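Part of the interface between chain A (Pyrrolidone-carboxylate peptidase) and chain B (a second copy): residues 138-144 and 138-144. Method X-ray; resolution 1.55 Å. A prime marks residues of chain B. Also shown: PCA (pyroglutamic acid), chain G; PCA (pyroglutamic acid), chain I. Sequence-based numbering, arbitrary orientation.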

ATOM      1  N   SER A 138      -7.256  12.412  -9.871  1.00  8.59           N
ATOM      2  CA  SER A 138      -7.500  10.980 -10.012  1.00  8.53           C
ATOM      3  C   SER A 138      -8.098  10.700 -11.385  1.00  8.48           C
ATOM      4  O   SER A 138      -8.956  11.458 -11.854  1.00 10.30           O
ATOM      5  CB  SER A 138      -8.461  10.516  -8.917  1.00 10.30           C
ATOM      6  OG  SER A 138      -9.031   9.249  -9.265  1.00 10.43           O
ATOM      7  N   ASN A 139      -7.662   9.601 -12.021  1.00 10.74           N
ATOM      8  CA  ASN A 139      -8.154   9.247 -13.345  1.00  9.86           C
ATOM      9  C   ASN A 139      -9.133   8.089 -13.321  1.00 11.78           C
ATOM     10  O   ASN A 139      -9.559   7.620 -14.393  1.00 13.67           O
ATOM     11  CB  ASN A 139      -6.971   8.975 -14.260  1.00 11.43           C
ATOM     12  CG  ASN A 139      -6.168  10.242 -14.453  1.00 12.84           C
ATOM     13  OD1 ASN A 139      -6.763  11.300 -14.690  1.00 12.96           O
ATOM     14  ND2 ASN A 139      -4.862  10.166 -14.317  1.00 14.19           N
ATOM     15  N   SER A 140      -9.537   7.635 -12.137  1.00 11.54           N
ATOM     16  CA  SER A 140     -10.706   6.766 -12.023  1.00 12.18           C
ATOM     17  C   SER A 140     -11.415   7.049 -10.722  1.00 12.57           C
ATOM     18  O   SER A 140     -10.788   7.038  -9.657  1.00 12.21           O
ATOM     19  CB  SER A 140     -10.364   5.266 -12.111  1.00 14.75           C
ATOM     20  OG  SER A 140     -11.535   4.465 -11.781  1.00 14.24           O
ATOM     21  N   ALA A 141     -12.715   7.282 -10.826  1.00 11.63           N
ATOM     22  CA  ALA A 141     -13.580   7.521  -9.677  1.00 11.59           C
ATOM     23  C   ALA A 141     -14.185   6.234  -9.132  1.00 14.17           C
ATOM     24  O   ALA A 141     -15.107   6.308  -8.293  1.00 14.86           O
ATOM     25  CB  ALA A 141     -14.703   8.493 -10.071  1.00 13.17           C
ATOM     26  N   GLY A 142     -13.690   5.066  -9.584  1.00 11.51           N
ATOM     27  CA  GLY A 142     -14.400   3.805  -9.410  1.00 10.62           C
ATOM     28  C   GLY A 142     -15.575   3.745 -10.365  1.00 10.60           C
ATOM     29  O   GLY A 142     -15.753   4.618 -11.195  1.00 10.63           O
ATOM     30  N   LEU A 143     -16.367   2.662 -10.254  1.00 10.02           N
ATOM     31  CA  LEU A 143     -17.593   2.509 -11.047  1.00 11.82           C
ATOM     32  C   LEU A 143     -18.805   2.298 -10.127  1.00 11.28           C
ATOM     33  O   LEU A 143     -19.809   1.710 -10.513  1.00 10.02           O
ATOM     34  CB  LEU A 143     -17.437   1.383 -12.089  1.00  8.98           C
ATOM     35  CG  LEU A 143     -16.334   1.583 -13.148  1.00  9.29           C
ATOM     36  CD1 LEU A 143     -16.312   0.383 -14.072  1.00 10.89           C
ATOM     37  CD2 LEU A 143     -16.565   2.869 -13.946  1.00 10.63           C
ATOM     38  N   TYR A 144     -18.738   2.872  -8.922  1.00 11.77           N
ATOM     39  CA  TYR A 144     -19.780   2.787  -7.908  1.00 10.88           C
ATOM     40  C   TYR A 144     -20.632   4.050  -7.995  1.00 12.88           C
ATOM     41  O   TYR A 144     -20.785   4.614  -9.088  1.00 10.01           O
ATOM     42  CB  TYR A 144     -19.119   2.540  -6.527  1.00 10.03           C
ATOM     43  CG  TYR A 144     -19.977   2.142  -5.313  1.00 12.68           C
ATOM     44  CD1 TYR A 144     -20.883   1.098  -5.327  1.00 13.52           C
ATOM     45  CD2 TYR A 144     -19.797   2.780  -4.114  1.00 16.41           C
ATOM     46  CE1 TYR A 144     -21.610   0.735  -4.165  1.00 13.86           C
ATOM     47  CE2 TYR A 144     -20.499   2.447  -2.968  1.00 17.26           C
ATOM     48  CZ  TYR A 144     -21.404   1.419  -2.977  1.00 13.00           C
ATOM     49  OH  TYR A 144     -22.089   1.073  -1.846  1.00 16.34           O
TER
HETATM   50  N   PCA G 305     -18.196   7.015  -1.775  1.00 14.59           N
HETATM   51  CA  PCA G 305     -18.686   5.916  -2.630  1.00 15.67           C
HETATM   52  CB  PCA G 305     -20.218   6.026  -2.684  1.00 14.04           C
HETATM   53  CG  PCA G 305     -20.643   7.126  -1.697  1.00 12.38           C
HETATM   54  CD  PCA G 305     -19.314   7.699  -1.240  1.00  9.37           C
HETATM   55  OE  PCA G 305     -19.239   8.704  -0.472  1.00 11.18           O
HETATM   56  C   PCA G 305     -17.994   5.965  -4.005  1.00 19.76           C
HETATM   57  O   PCA G 305     -18.544   5.573  -5.037  1.00 15.56           O
HETATM   58  OXT PCA G 305     -16.831   6.456  -4.142  1.00 19.23           O
HETATM   59  N   PCA I 302       4.100   0.763 -19.232  1.00 12.52           N
HETATM   60  CA  PCA I 302       3.919   2.202 -19.398  1.00 16.03           C
HETATM   61  CB  PCA I 302       4.477   2.584 -20.779  1.00 15.03           C
HETATM   62  CG  PCA I 302       5.149   1.345 -21.373  1.00 13.13           C
HETATM   63  CD  PCA I 302       4.807   0.264 -20.380  1.00 10.05           C
HETATM   64  OE  PCA I 302       5.132  -0.915 -20.563  1.00 12.15           O
HETATM   65  C   PCA I 302       2.441   2.578 -19.172  1.00 17.95           C
HETATM   66  O   PCA I 302       1.889   3.513 -19.760  1.00 14.84           O
HETATM   67  OXT PCA I 302       1.725   1.894 -18.388  1.00 21.19           O
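Chain B 138-144: SNSAGLY

Chain B lays the same seven residues against chain A in nearly the reverse direction: the CA 139 to CA 143 vectors of the two copies are 167° apart. The register centres on Ser140, with the CA atoms of Ser140 and Ser140′ 5.7 Å apart, so the contacts repeat in reciprocal pairs about this centre. Matching torsions show that both copies have the same conformation. Asn139′ has phi/psi of -107/8 against -105/7 in Asn139, and Ser140′ has -146/128 against -147/129. The contact is made by loop residues and buries 300 Å² in total.

At the centre the CB atoms of Ser140 and Ser140′ meet at 3.8 Å. Both CA-to-CB bonds point toward the other stretch, yet chi1 is 171° (t) in each. This rotamer brings the hydroxyl within reach of its own backbone: Gly142 N donates to Ser140 OG at 3.1 Å with an N-H...acceptor angle of 150°, and Gly142′ N donates to Ser140′ OG at 3.1 Å with 151°. Gly142 and Gly142′, at phi 74° and 75°, lie in a region that favours glycine.

Flanking the serines, Asn139 and Asn139′ both adopt chi1 m, at -65° and -66°, with CA-to-CB directed toward the partner. Asn139 CB lies 3.8 Å from Ser140′ OG, and Ser140 OG lies 3.8 Å from Asn139′ CB, a mirrored pair that indicates a near two-fold arrangement. Farther out, Asn139 OD1 is 3.5 Å from Leu143′ CD1, and Leu143 CD1 is 3.4 Å from Asn139′ OD1. These are packing contacts; both amide oxygens find hydrogen-bonding partners elsewhere in the structure. Each leucine has chi1 -62° (m) and chi2 179° (t), an extended, commonly favoured conformation that carries CD1 to the partner's asparagine.

No direct hydrogen bond crosses between the stretches, and water supplies the polar link. Water 2 donates to Asn139 O at 2.7 Å and to Asn139′ O at 2.8 Å, joining the two carbonyls. Water 1 lies 2.7 Å from Ser140′ OG and donates weakly to Asn139 O at 3.3 Å; water 3 lies 2.7 Å from Ser140 OG and donates to Asn139′ O at 3.2 Å. The hydroxyls of Ser140 and Ser140′ therefore each combine an intrachain bond with a water bridge.

Tyr144 and Tyr144′ lie out of reach of the opposing stretch. Their rings instead meet pyroglutamic acid edge-on, with CD2 of Tyr144 3.2 Å from O of the chain G ligand and CD2 of Tyr144′ 3.2 Å from O of the chain I ligand.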

ATOM      1  N   SER B 138      -9.124  -3.449 -14.533  1.00  8.35           N
ATOM      2  CA  SER B 138      -8.694  -2.125 -14.094  1.00  8.72           C
ATOM      3  C   SER B 138      -9.523  -1.084 -14.820  1.00  8.33           C
ATOM      4  O   SER B 138      -9.770  -1.215 -16.022  1.00 10.21           O
ATOM      5  CB  SER B 138      -7.212  -1.924 -14.430  1.00 11.36           C
ATOM      6  OG  SER B 138      -6.816  -0.555 -14.373  1.00 11.27           O
ATOM      7  N   ASN B 139      -9.889  -0.020 -14.102  1.00  9.25           N
ATOM      8  CA  ASN B 139     -10.719   1.018 -14.699  1.00  8.20           C
ATOM      9  C   ASN B 139      -9.948   2.296 -14.987  1.00 10.39           C
ATOM     10  O   ASN B 139     -10.548   3.289 -15.431  1.00 12.60           O
ATOM     11  CB  ASN B 139     -11.914   1.265 -13.788  1.00 11.46           C
ATOM     12  CG  ASN B 139     -12.805   0.051 -13.745  1.00 12.64           C
ATOM     13  OD1 ASN B 139     -13.086  -0.507 -14.806  1.00 12.97           O
ATOM     14  ND2 ASN B 139     -13.230  -0.370 -12.567  1.00 12.83           N
ATOM     15  N   SER B 140      -8.630   2.278 -14.832  1.00 10.61           N
ATOM     16  CA  SER B 140      -7.765   3.310 -15.409  1.00 10.53           C
ATOM     17  C   SER B 140      -6.440   2.699 -15.831  1.00 11.69           C
ATOM     18  O   SER B 140      -5.790   2.016 -15.024  1.00 12.10           O
ATOM     19  CB  SER B 140      -7.497   4.460 -14.443  1.00 13.08           C
ATOM     20  OG  SER B 140      -6.481   5.328 -15.004  1.00 12.87           O
ATOM     21  N   ALA B 141      -6.038   2.941 -17.080  1.00 12.17           N
ATOM     22  CA  ALA B 141      -4.753   2.476 -17.618  1.00 10.94           C
ATOM     23  C   ALA B 141      -3.634   3.489 -17.385  1.00 13.95           C
ATOM     24  O   ALA B 141      -2.546   3.331 -17.960  1.00 16.21           O
ATOM     25  CB  ALA B 141      -4.879   2.184 -19.123  1.00 10.23           C
ATOM     26  N   GLY B 142      -3.876   4.505 -16.551  1.00 10.71           N
ATOM     27  CA  GLY B 142      -3.026   5.692 -16.527  1.00 10.04           C
ATOM     28  C   GLY B 142      -3.314   6.559 -17.751  1.00  9.34           C
ATOM     29  O   GLY B 142      -4.204   6.267 -18.518  1.00 11.48           O
ATOM     30  N   LEU B 143      -2.557   7.665 -17.876  1.00  9.67           N
ATOM     31  CA  LEU B 143      -2.645   8.556 -19.041  1.00 10.08           C
ATOM     32  C   LEU B 143      -1.280   8.666 -19.740  1.00 11.82           C
ATOM     33  O   LEU B 143      -0.975   9.666 -20.373  1.00 12.24           O
ATOM     34  CB  LEU B 143      -3.215   9.927 -18.643  1.00 11.38           C
ATOM     35  CG  LEU B 143      -4.656   9.805 -18.091  1.00 10.98           C
ATOM     36  CD1 LEU B 143      -5.093  11.218 -17.719  1.00 11.35           C
ATOM     37  CD2 LEU B 143      -5.654   9.217 -19.094  1.00 10.98           C
ATOM     38  N   TYR B 144      -0.456   7.601 -19.630  1.00 12.38           N
ATOM     39  CA  TYR B 144       0.864   7.533 -20.237  1.00 13.60           C
ATOM     40  C   TYR B 144       0.755   6.768 -21.561  1.00 14.47           C
ATOM     41  O   TYR B 144      -0.288   6.818 -22.204  1.00 11.60           O
ATOM     42  CB  TYR B 144       1.824   6.900 -19.224  1.00 11.21           C
ATOM     43  CG  TYR B 144       3.345   6.943 -19.445  1.00 12.45           C
ATOM     44  CD1 TYR B 144       4.060   8.114 -19.743  1.00 13.54           C
ATOM     45  CD2 TYR B 144       4.073   5.785 -19.254  1.00 15.28           C
ATOM     46  CE1 TYR B 144       5.458   8.105 -19.865  1.00 16.01           C
ATOM     47  CE2 TYR B 144       5.469   5.765 -19.376  1.00 15.19           C
ATOM     48  CZ  TYR B 144       6.158   6.924 -19.668  1.00 14.56           C
ATOM     49  OH  TYR B 144       7.534   6.889 -19.767  1.00 16.39           O
TER
HETATM   50  O   HOH W   1      -7.798   6.632 -17.022  1.00 13.85           O
HETATM   51  O   HOH W   2     -10.786   6.019 -16.160  1.00 14.46           O
HETATM   52  O   HOH W   3     -13.006   4.692 -13.982  1.00 15.98           O